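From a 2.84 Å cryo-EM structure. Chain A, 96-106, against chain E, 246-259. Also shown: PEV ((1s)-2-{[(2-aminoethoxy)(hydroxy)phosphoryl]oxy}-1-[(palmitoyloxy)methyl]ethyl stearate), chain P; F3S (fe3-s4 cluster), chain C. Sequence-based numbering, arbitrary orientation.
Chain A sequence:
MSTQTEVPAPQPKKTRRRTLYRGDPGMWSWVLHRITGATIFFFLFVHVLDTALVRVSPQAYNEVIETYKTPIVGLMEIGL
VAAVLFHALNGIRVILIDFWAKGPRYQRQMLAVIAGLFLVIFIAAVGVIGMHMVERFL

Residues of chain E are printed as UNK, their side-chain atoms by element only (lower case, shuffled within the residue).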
ATOM      1  N   LEU A  96     -18.776  22.214 -26.676  1.00  6.35           N
ATOM      2  CA  LEU A  96     -17.808  22.072 -27.756  1.00  6.35           C
ATOM      3  C   LEU A  96     -16.386  22.094 -27.231  1.00  6.35           C
ATOM      4  O   LEU A  96     -15.546  21.318 -27.681  1.00  6.35           O
ATOM      5  CB  LEU A  96     -17.995  23.177 -28.782  1.00  6.35           C
ATOM      6  CG  LEU A  96     -19.067  22.951 -29.825  1.00  6.35           C
ATOM      7  CD1 LEU A  96     -18.994  24.043 -30.839  1.00  6.35           C
ATOM      8  CD2 LEU A  96     -18.843  21.627 -30.467  1.00  6.35           C
ATOM      9  N   ILE A  97     -16.086  22.990 -26.296  1.00  7.22           N
ATOM     10  CA  ILE A  97     -14.758  23.006 -25.692  1.00  7.22           C
ATOM     11  C   ILE A  97     -14.436  21.653 -25.086  1.00  7.22           C
ATOM     12  O   ILE A  97     -13.316  21.154 -25.203  1.00  7.22           O
ATOM     13  CB  ILE A  97     -14.658  24.118 -24.637  1.00  7.22           C
ATOM     14  CG1 ILE A  97     -14.590  25.483 -25.294  1.00  7.22           C
ATOM     15  CG2 ILE A  97     -13.453  23.913 -23.790  1.00  7.22           C
ATOM     16  CD1 ILE A  97     -14.581  26.583 -24.318  1.00  7.22           C
ATOM     17  N   ASP A  98     -15.410  21.033 -24.433  1.00  9.24           N
ATOM     18  CA  ASP A  98     -15.110  19.788 -23.740  1.00  9.24           C
ATOM     19  C   ASP A  98     -15.012  18.589 -24.674  1.00  9.24           C
ATOM     20  O   ASP A  98     -14.226  17.678 -24.409  1.00  9.24           O
ATOM     21  CB  ASP A  98     -16.154  19.532 -22.655  1.00  9.24           C
ATOM     22  CG  ASP A  98     -16.161  20.620 -21.590  1.00  9.24           C
ATOM     23  OD1 ASP A  98     -17.241  21.161 -21.280  1.00  9.24           O
ATOM     24  OD2 ASP A  98     -15.081  20.933 -21.056  1.00  9.24           O
ATOM     25  N   PHE A  99     -15.786  18.555 -25.757  1.00 11.05           N
ATOM     26  CA  PHE A  99     -15.803  17.397 -26.644  1.00 11.05           C
ATOM     27  C   PHE A  99     -14.898  17.557 -27.856  1.00 11.05           C
ATOM     28  O   PHE A  99     -14.072  16.690 -28.127  1.00 11.05           O
ATOM     29  CB  PHE A  99     -17.230  17.106 -27.109  1.00 11.05           C
ATOM     30  CG  PHE A  99     -18.096  16.508 -26.051  1.00 11.05           C
ATOM     31  CD1 PHE A  99     -17.555  15.737 -25.053  1.00 11.05           C
ATOM     32  CD2 PHE A  99     -19.452  16.719 -26.051  1.00 11.05           C
ATOM     33  CE1 PHE A  99     -18.347  15.193 -24.079  1.00 11.05           C
ATOM     34  CE2 PHE A  99     -20.243  16.173 -25.078  1.00 11.05           C
ATOM     35  CZ  PHE A  99     -19.687  15.412 -24.091  1.00 11.05           C
ATOM     36  N   TRP A 100     -15.047  18.638 -28.601  1.00 12.86           N
ATOM     37  CA  TRP A 100     -14.230  18.870 -29.779  1.00 12.86           C
ATOM     38  C   TRP A 100     -12.774  19.064 -29.383  1.00 12.86           C
ATOM     39  O   TRP A 100     -12.454  19.930 -28.570  1.00 12.86           O
ATOM     40  CB  TRP A 100     -14.763  20.092 -30.510  1.00 12.86           C
ATOM     41  CG  TRP A 100     -14.117  20.416 -31.781  1.00 12.86           C
ATOM     42  CD1 TRP A 100     -13.434  19.580 -32.591  1.00 12.86           C
ATOM     43  CD2 TRP A 100     -14.105  21.690 -32.412  1.00 12.86           C
ATOM     44  NE1 TRP A 100     -12.982  20.254 -33.689  1.00 12.86           N
ATOM     45  CE2 TRP A 100     -13.383  21.557 -33.600  1.00 12.86           C
ATOM     46  CE3 TRP A 100     -14.630  22.936 -32.079  1.00 12.86           C
ATOM     47  CZ2 TRP A 100     -13.175  22.616 -34.459  1.00 12.86           C
ATOM     48  CZ3 TRP A 100     -14.423  23.983 -32.930  1.00 12.86           C
ATOM     49  CH2 TRP A 100     -13.701  23.822 -34.106  1.00 12.86           C
ATOM     50  N   ALA A 101     -11.882  18.265 -29.967  1.00 11.22           N
ATOM     51  CA  ALA A 101     -10.482  18.267 -29.565  1.00 11.22           C
ATOM     52  C   ALA A 101      -9.740  19.535 -29.948  1.00 11.22           C
ATOM     53  O   ALA A 101      -8.643  19.759 -29.435  1.00 11.22           O
ATOM     54  CB  ALA A 101      -9.760  17.068 -30.164  1.00 11.22           C
ATOM     55  N   LYS A 102     -10.286  20.357 -30.835  1.00 12.30           N
ATOM     56  CA  LYS A 102      -9.733  21.675 -31.106  1.00 12.30           C
ATOM     57  C   LYS A 102     -10.543  22.774 -30.447  1.00 12.30           C
ATOM     58  O   LYS A 102     -10.509  23.915 -30.903  1.00 12.30           O
ATOM     59  CB  LYS A 102      -9.653  21.921 -32.609  1.00 12.30           C
ATOM     60  CG  LYS A 102      -8.935  20.834 -33.371  1.00 12.30           C
ATOM     61  CD  LYS A 102      -9.141  20.986 -34.865  1.00 12.30           C
ATOM     62  CE  LYS A 102      -8.569  22.291 -35.371  1.00 12.30           C
ATOM     63  NZ  LYS A 102      -8.720  22.421 -36.844  1.00 12.30           N
ATOM     64  N   GLY A 103     -11.278  22.447 -29.396  1.00  9.63           N
ATOM     65  CA  GLY A 103     -12.127  23.392 -28.722  1.00  9.63           C
ATOM     66  C   GLY A 103     -11.379  24.525 -28.058  1.00  9.63           C
ATOM     67  O   GLY A 103     -11.646  25.698 -28.323  1.00  9.63           O
ATOM     68  N   PRO A 104     -10.438  24.199 -27.168  1.00  9.74           N
ATOM     69  CA  PRO A 104      -9.726  25.253 -26.438  1.00  9.74           C
ATOM     70  C   PRO A 104      -8.962  26.222 -27.311  1.00  9.74           C
ATOM     71  O   PRO A 104      -8.699  27.341 -26.865  1.00  9.74           O
ATOM     72  CB  PRO A 104      -8.782  24.459 -25.538  1.00  9.74           C
ATOM     73  CG  PRO A 104      -9.464  23.216 -25.319  1.00  9.74           C
ATOM     74  CD  PRO A 104     -10.151  22.880 -26.588  1.00  9.74           C
ATOM     75  N   ARG A 105      -8.574  25.843 -28.523  1.00 13.96           N
ATOM     76  CA  ARG A 105      -7.961  26.813 -29.418  1.00 13.96           C
ATOM     77  C   ARG A 105      -8.956  27.889 -29.805  1.00 13.96           C
ATOM     78  O   ARG A 105      -8.652  29.084 -29.749  1.00 13.96           O
ATOM     79  CB  ARG A 105      -7.448  26.126 -30.674  1.00 13.96           C
ATOM     80  CG  ARG A 105      -6.487  25.005 -30.450  1.00 13.96           C
ATOM     81  CD  ARG A 105      -5.991  24.517 -31.788  1.00 13.96           C
ATOM     82  NE  ARG A 105      -5.494  25.636 -32.578  1.00 13.96           N
ATOM     83  CZ  ARG A 105      -5.203  25.572 -33.870  1.00 13.96           C
ATOM     84  NH1 ARG A 105      -5.358  24.434 -34.531  1.00 13.96           N
ATOM     85  NH2 ARG A 105      -4.758  26.648 -34.501  1.00 13.96           N
ATOM     86  N   TYR A 106     -10.156  27.478 -30.199  1.00 12.87           N
ATOM     87  CA  TYR A 106     -11.128  28.351 -30.830  1.00 12.87           C
ATOM     88  C   TYR A 106     -12.122  28.942 -29.859  1.00 12.87           C
ATOM     89  O   TYR A 106     -12.980  29.716 -30.282  1.00 12.87           O
ATOM     90  CB  TYR A 106     -11.862  27.600 -31.927  1.00 12.87           C
ATOM     91  CG  TYR A 106     -10.928  27.140 -33.002  1.00 12.87           C
ATOM     92  CD1 TYR A 106     -10.143  28.045 -33.688  1.00 12.87           C
ATOM     93  CD2 TYR A 106     -10.810  25.806 -33.314  1.00 12.87           C
ATOM     94  CE1 TYR A 106      -9.282  27.636 -34.657  1.00 12.87           C
ATOM     95  CE2 TYR A 106      -9.949  25.387 -34.280  1.00 12.87           C
ATOM     96  CZ  TYR A 106      -9.187  26.304 -34.950  1.00 12.87           C
ATOM     97  OH  TYR A 106      -8.322  25.881 -35.928  1.00 12.87           O
TER
ATOM     98  N   UNK E 246      -2.806  25.720 -20.635  1.00  8.27           N
ATOM     99  CA  UNK E 246      -3.049  24.979 -19.411  1.00  8.27           C
ATOM    100  C   UNK E 246      -4.395  24.284 -19.469  1.00  8.27           C
ATOM    101  O   UNK E 246      -4.540  23.133 -19.048  1.00  8.27           O
ATOM    102  c   UNK E 246      -1.671  26.731 -18.324  1.00  8.27           C
ATOM    103  c   UNK E 246      -2.929  25.934 -18.216  1.00  8.27           C
ATOM    104  c   UNK E 246      -2.945  25.190 -16.949  1.00  8.27           C
ATOM    105  N   UNK E 247      -5.391  24.947 -20.030  1.00 24.51           N
ATOM    106  CA  UNK E 247      -6.716  24.358 -20.092  1.00 24.51           C
ATOM    107  C   UNK E 247      -6.843  23.318 -21.188  1.00 24.51           C
ATOM    108  O   UNK E 247      -7.674  22.422 -21.075  1.00 24.51           O
ATOM    109  c   UNK E 247      -7.743  25.445 -20.296  1.00 24.51           C
ATOM    110  c   UNK E 247      -7.455  26.093 -21.561  1.00 24.51           C
ATOM    111  o   UNK E 247      -9.042  24.861 -20.360  1.00 24.51           O
ATOM    112  N   UNK E 248      -6.028  23.389 -22.231  1.00  8.30           N
ATOM    113  CA  UNK E 248      -5.968  22.291 -23.181  1.00  8.30           C
ATOM    114  C   UNK E 248      -5.356  21.056 -22.544  1.00  8.30           C
ATOM    115  O   UNK E 248      -5.785  19.932 -22.820  1.00  8.30           O
ATOM    116  c   UNK E 248      -5.173  22.722 -24.395  1.00  8.30           C
ATOM    117  c   UNK E 248      -5.098  21.722 -25.480  1.00  8.30           C
ATOM    118  o   UNK E 248      -3.286  21.884 -27.001  1.00  8.30           O
ATOM    119  n   UNK E 248      -5.029  23.247 -27.326  1.00  8.30           N
ATOM    120  c   UNK E 248      -4.397  22.287 -26.673  1.00  8.30           C
ATOM    121  N   UNK E 249      -4.363  21.240 -21.677  1.00  5.90           N
ATOM    122  CA  UNK E 249      -3.855  20.114 -20.897  1.00  5.90           C
ATOM    123  C   UNK E 249      -4.935  19.526 -20.002  1.00  5.90           C
ATOM    124  O   UNK E 249      -5.077  18.299 -19.897  1.00  5.90           O
ATOM    125  c   UNK E 249      -2.664  20.559 -20.061  1.00  5.90           C
ATOM    126  N   UNK E 250      -5.707  20.385 -19.343  1.00  6.15           N
ATOM    127  CA  UNK E 250      -6.788  19.906 -18.486  1.00  6.15           C
ATOM    128  C   UNK E 250      -7.838  19.165 -19.304  1.00  6.15           C
ATOM    129  O   UNK E 250      -8.382  18.146 -18.864  1.00  6.15           O
ATOM    130  c   UNK E 250      -6.333  21.740 -16.845  1.00  6.15           C
ATOM    131  c   UNK E 250      -7.400  21.080 -17.704  1.00  6.15           C
ATOM    132  c   UNK E 250      -6.764  22.979 -16.222  1.00  6.15           C
ATOM    133  c   UNK E 250      -8.504  20.600 -16.837  1.00  6.15           C
ATOM    134  N   UNK E 251      -8.128  19.648 -20.511  1.00  9.12           N
ATOM    135  CA  UNK E 251      -9.074  18.956 -21.378  1.00  9.12           C
ATOM    136  C   UNK E 251      -8.574  17.574 -21.750  1.00  9.12           C
ATOM    137  O   UNK E 251      -9.340  16.609 -21.751  1.00  9.12           O
ATOM    138  n   UNK E 251     -10.896  18.850 -25.888  1.00  9.12           N
ATOM    139  c   UNK E 251     -10.207  18.981 -23.598  1.00  9.12           C
ATOM    140  c   UNK E 251      -9.325  19.748 -22.650  1.00  9.12           C
ATOM    141  o   UNK E 251      -9.143  20.128 -25.387  1.00  9.12           O
ATOM    142  c   UNK E 251     -10.040  19.374 -25.038  1.00  9.12           C
ATOM    143  N   UNK E 252      -7.305  17.466 -22.135  1.00  5.65           N
ATOM    144  CA  UNK E 252      -6.779  16.163 -22.516  1.00  5.65           C
ATOM    145  C   UNK E 252      -6.810  15.187 -21.356  1.00  5.65           C
ATOM    146  O   UNK E 252      -7.056  13.996 -21.559  1.00  5.65           O
ATOM    147  c   UNK E 252      -5.356  17.095 -24.339  1.00  5.65           C
ATOM    148  o   UNK E 252      -3.001  17.013 -24.142  1.00  5.65           O
ATOM    149  c   UNK E 252      -5.374  16.312 -23.064  1.00  5.65           C
ATOM    150  o   UNK E 252      -3.833  18.025 -25.894  1.00  5.65           O
ATOM    151  c   UNK E 252      -3.966  17.397 -24.826  1.00  5.65           C
ATOM    152  N   UNK E 253      -6.607  15.665 -20.132  1.00  5.73           N
ATOM    153  CA  UNK E 253      -6.766  14.771 -18.987  1.00  5.73           C
ATOM    154  C   UNK E 253      -8.223  14.343 -18.829  1.00  5.73           C
ATOM    155  O   UNK E 253      -8.512  13.172 -18.564  1.00  5.73           O
ATOM    156  c   UNK E 253      -6.518  14.570 -16.526  1.00  5.73           C
ATOM    157  c   UNK E 253      -6.222  15.429 -17.712  1.00  5.73           C
ATOM    158  c   UNK E 253      -4.745  15.626 -17.833  1.00  5.73           C
ATOM    159  N   UNK E 254      -9.164  15.271 -19.003  1.00  8.38           N
ATOM    160  CA  UNK E 254     -10.578  14.907 -18.908  1.00  8.38           C
ATOM    161  C   UNK E 254     -10.961  13.869 -19.953  1.00  8.38           C
ATOM    162  O   UNK E 254     -11.733  12.949 -19.672  1.00  8.38           O
ATOM    163  c   UNK E 254     -12.136  18.324 -18.284  1.00  8.38           C
ATOM    164  c   UNK E 254     -12.604  19.167 -17.149  1.00  8.38           C
ATOM    165  c   UNK E 254     -11.457  16.138 -19.078  1.00  8.38           C
ATOM    166  n   UNK E 254     -13.077  20.453 -17.685  1.00  8.38           N
ATOM    167  c   UNK E 254     -11.675  16.966 -17.850  1.00  8.38           C
ATOM    168  N   UNK E 255     -10.455  14.014 -21.170  1.00 10.94           N
ATOM    169  CA  UNK E 255     -10.808  13.078 -22.230  1.00 10.94           C
ATOM    170  C   UNK E 255     -10.179  11.717 -21.994  1.00 10.94           C
ATOM    171  O   UNK E 255     -10.823  10.686 -22.209  1.00 10.94           O
ATOM    172  c   UNK E 255     -10.766  15.544 -25.131  1.00 10.94           C
ATOM    173  c   UNK E 255     -10.391  13.638 -23.580  1.00 10.94           C
ATOM    174  n   UNK E 255     -11.276  14.073 -28.436  1.00 10.94           N
ATOM    175  c   UNK E 255     -11.542  14.672 -27.292  1.00 10.94           C
ATOM    176  c   UNK E 255     -11.376  14.628 -24.113  1.00 10.94           C
ATOM    177  n   UNK E 255     -10.574  14.889 -26.414  1.00 10.94           N
ATOM    178  n   UNK E 255     -12.775  15.048 -27.027  1.00 10.94           N
ATOM    179  N   UNK E 256      -8.925  11.685 -21.549  1.00  7.99           N
ATOM    180  CA  UNK E 256      -8.320  10.416 -21.168  1.00  7.99           C
ATOM    181  C   UNK E 256      -9.083   9.751 -20.039  1.00  7.99           C
ATOM    182  O   UNK E 256      -9.038   8.528 -19.901  1.00  7.99           O
ATOM    183  c   UNK E 256      -6.870  10.631 -20.763  1.00  7.99           C
ATOM    184  N   UNK E 257      -9.772  10.529 -19.212  1.00  9.81           N
ATOM    185  CA  UNK E 257     -10.540   9.929 -18.132  1.00  9.81           C
ATOM    186  C   UNK E 257     -11.920   9.465 -18.571  1.00  9.81           C
ATOM    187  O   UNK E 257     -12.443   8.502 -18.009  1.00  9.81           O
ATOM    188  c   UNK E 257      -9.917   9.701 -15.010  1.00  9.81           C
ATOM    189  c   UNK E 257      -9.714  12.141 -15.117  1.00  9.81           C
ATOM    190  c   UNK E 257     -10.692  10.914 -16.984  1.00  9.81           C
ATOM    191  c   UNK E 257      -9.644  10.868 -15.893  1.00  9.81           C
ATOM    192  N   UNK E 258     -12.542  10.135 -19.539  1.00 12.09           N
ATOM    193  CA  UNK E 258     -13.895   9.732 -19.906  1.00 12.09           C
ATOM    194  C   UNK E 258     -13.913   8.656 -20.980  1.00 12.09           C
ATOM    195  O   UNK E 258     -14.854   7.861 -21.021  1.00 12.09           O
ATOM    196  s   UNK E 258     -15.525  12.661 -22.395  1.00 12.09           S
ATOM    197  c   UNK E 258     -14.580  14.036 -21.780  1.00 12.09           C
ATOM    198  c   UNK E 258     -14.541  11.278 -21.822  1.00 12.09           C
ATOM    199  c   UNK E 258     -14.735  10.919 -20.384  1.00 12.09           C
ATOM    200  N   UNK E 259     -12.907   8.605 -21.852  1.00 13.02           N
ATOM    201  CA  UNK E 259     -12.778   7.505 -22.806  1.00 13.02           C
ATOM    202  C   UNK E 259     -11.924   6.393 -22.207  1.00 13.02           C
ATOM    203  O   UNK E 259     -10.846   6.067 -22.687  1.00 13.02           O
ATOM    204  c   UNK E 259     -14.314   9.055 -24.774  1.00 13.02           C
ATOM    205  c   UNK E 259     -12.950   9.064 -24.785  1.00 13.02           C
ATOM    206  c   UNK E 259     -12.306  10.083 -25.439  1.00 13.02           C
ATOM    207  c   UNK E 259     -15.018  10.044 -25.394  1.00 13.02           C
ATOM    208  c   UNK E 259     -12.172   7.990 -24.114  1.00 13.02           C
ATOM    209  c   UNK E 259     -13.011  11.070 -26.055  1.00 13.02           C
ATOM    210  c   UNK E 259     -14.367  11.050 -26.031  1.00 13.02           C
TER
HETATM  211  C43 PEV P 201     -28.591  23.542 -32.476  1.00 36.66           C
HETATM  212  C42 PEV P 201     -28.117  22.423 -31.553  1.00 36.66           C
HETATM  213  C41 PEV P 201     -26.600  22.297 -31.537  1.00 36.66           C
HETATM  214  C40 PEV P 201     -26.136  21.170 -30.624  1.00 36.66           C
HETATM  215  C39 PEV P 201     -24.882  20.503 -31.173  1.00 36.66           C
HETATM  216  C38 PEV P 201     -23.722  20.526 -30.186  1.00 36.66           C
HETATM  217  C37 PEV P 201     -23.047  19.164 -30.084  1.00 36.66           C
HETATM  218  C36 PEV P 201     -21.605  19.207 -30.570  1.00 36.66           C
HETATM  219  C35 PEV P 201     -20.729  18.223 -29.806  1.00 36.66           C
HETATM  220  C34 PEV P 201     -21.115  16.778 -30.100  1.00 36.66           C
HETATM  221  C33 PEV P 201     -19.983  15.799 -29.806  1.00 36.66           C
HETATM  222  C32 PEV P 201     -19.238  15.375 -31.065  1.00 36.66           C
HETATM  223  C31 PEV P 201     -18.062  16.284 -31.383  1.00 36.66           C
HETATM  224  O31 PEV P 201     -18.228  17.447 -31.498  1.00 36.66           O
HETATM  225  O2  PEV P 201     -16.789  15.736 -31.534  1.00 36.66           O
HETATM  226  C2  PEV P 201     -16.421  15.479 -32.852  1.00 36.66           C
HETATM  227  C1  PEV P 201     -15.289  14.463 -32.855  1.00 36.66           C
HETATM  228  O3P PEV P 201     -14.101  15.137 -33.118  1.00 36.66           O
HETATM  229  P   PEV P 201     -12.750  14.638 -32.337  1.00 36.66           P
HETATM  230  O1P PEV P 201     -13.122  14.144 -30.967  1.00 36.66           O
HETATM  231  O2P PEV P 201     -11.817  15.810 -32.224  1.00 36.66           O
HETATM  232  O4P PEV P 201     -12.018  13.433 -33.188  1.00 36.66           O
HETATM  233  C4  PEV P 201     -11.281  12.455 -32.507  1.00 36.66           C
HETATM  234  C5  PEV P 201     -12.054  11.136 -32.548  1.00 36.66           C
HETATM  235  N6  PEV P 201     -11.158  10.023 -32.801  1.00 36.66           N
HETATM  236  C3  PEV P 201     -15.934  16.764 -33.508  1.00 36.66           C
HETATM  237  O3  PEV P 201     -17.044  17.405 -34.056  1.00 36.66           O
HETATM  238  C11 PEV P 201     -16.742  18.571 -34.761  1.00 36.66           C
HETATM  239  O11 PEV P 201     -15.990  18.535 -35.675  1.00 36.66           O
HETATM  240  C12 PEV P 201     -17.389  19.885 -34.347  1.00 36.66           C
HETATM  241  C13 PEV P 201     -17.005  21.034 -35.271  1.00 36.66           C
HETATM  242  C14 PEV P 201     -18.208  21.900 -35.616  1.00 36.66           C
HETATM  243  C15 PEV P 201     -19.213  21.965 -34.471  1.00 36.66           C
HETATM  244  C16 PEV P 201     -20.561  21.352 -34.836  1.00 36.66           C
HETATM  245  C17 PEV P 201     -21.654  21.737 -33.846  1.00 36.66           C
HETATM  246  C18 PEV P 201     -22.650  22.714 -34.457  1.00 36.66           C
HETATM  247  C19 PEV P 201     -23.613  23.281 -33.422  1.00 36.66           C
HETATM  248  C20 PEV P 201     -23.419  24.783 -33.250  1.00 36.66           C
HETATM  249  C21 PEV P 201     -24.505  25.602 -33.946  1.00 36.66           C
HETATM  250  C22 PEV P 201     -25.754  25.767 -33.084  1.00 36.66           C
HETATM  251  C23 PEV P 201     -26.170  27.227 -32.945  1.00 36.66           C
HETATM  252 FE1  F3S C 303      -9.469  27.632 -13.373  1.00 31.01          FE
HETATM  253 FE3  F3S C 303     -10.429  25.830 -15.640  1.00 31.01          FE
HETATM  254 FE4  F3S C 303      -7.957  27.540 -16.019  1.00 31.01          FE
HETATM  255  S1  F3S C 303     -11.333  26.544 -13.758  1.00 31.01           S
HETATM  256  S2  F3S C 303      -8.089  29.006 -14.380  1.00 31.01           S
HETATM  257  S3  F3S C 303      -8.551  26.041 -14.551  1.00 31.01           S
HETATM  258  S4  F3S C 303      -9.286  26.471 -17.411  1.00 31.01           S

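Position 246 has three side-chain carbons, one carrying the other two, and lies out of reach of chain A: E:Val246. At 247 a single carbon carries one oxygen and one carbon, which identifies E:Thr247; its CG2 is 4.5 Å from A:Pro104 CB, while OG1 lies 3.4 Å from S4 of the F3S cluster.

Position 248 shows three carbons, the third carrying one oxygen and one nitrogen, the amide of E:Gln248. Its CB approaches A:Pro104 CB at 4.2 Å, and its NE2 reaches A:Arg105 CG at 3.9 Å. One carbon at 249 gives E:Ala249. Four carbons forked at the first, one arm two carbons long, make 250 E:Ile250; neither touches chain A.

Position 251 again has three carbons ending in one oxygen and one nitrogen, and points toward chain A. As E:Gln251, it sets OE1 3.1 Å from A:Pro104 CG and donates a weak hydrogen bond from NE2 to A:Trp100 O (3.3 Å, N-H...acceptor angle 134°). A:Ile97 O is nearly as close to NE2, at 3.4 Å, but the angle is poor for a bond.

At 252 the third of three carbons carries two oxygens, a carboxylate: E:Glu252, without contact here. Position 253 repeats the three-carbon fork of 246 and is E:Val253. Four carbons in a row ending in nitrogen make 254 E:Lys254, whose NZ forms a long salt bridge with A:Asp98 OD2 at 4.0 Å.

Position 255 runs through three carbons and a nitrogen to a carbon bearing two more nitrogens, the guanidinium of E:Arg255. A:Ala101 CB lies over one face, 3.8 Å from NH2, which also donates to PEV O1P at 3.1 Å. NH1 is modelled too close to A:Phe99 O, so that approach supports no conclusion.

One carbon at 256 gives E:Ala256, and four carbons forked at the second give 257 as E:Leu257, both remote. The unbranched chain of two carbons, sulfur and carbon at 258 is E:Met258; its SD meets the edge of the A:Phe99 ring, 4.1 Å from CE1 and 82° off the ring normal. One carbon and a six-carbon ring identify 259 as E:Phe259, just past the helix.

The contact, burying 493 Å² in total, places one helix of chain E against the end of a chain A helix and the following turn. E:Gln251 is central: it packs on A:Pro104 and reaches A:Trp100 O, which also accepts the turn's hydrogen bond from A:Gly103 N (2.9 Å). The lipid phosphate joins both chains, since A:Ala101 N donates weakly to PEV O2P (3.3 Å) while E:Arg255 holds O1P.

Chain E 246-259: VTQAIQEVKRALMF
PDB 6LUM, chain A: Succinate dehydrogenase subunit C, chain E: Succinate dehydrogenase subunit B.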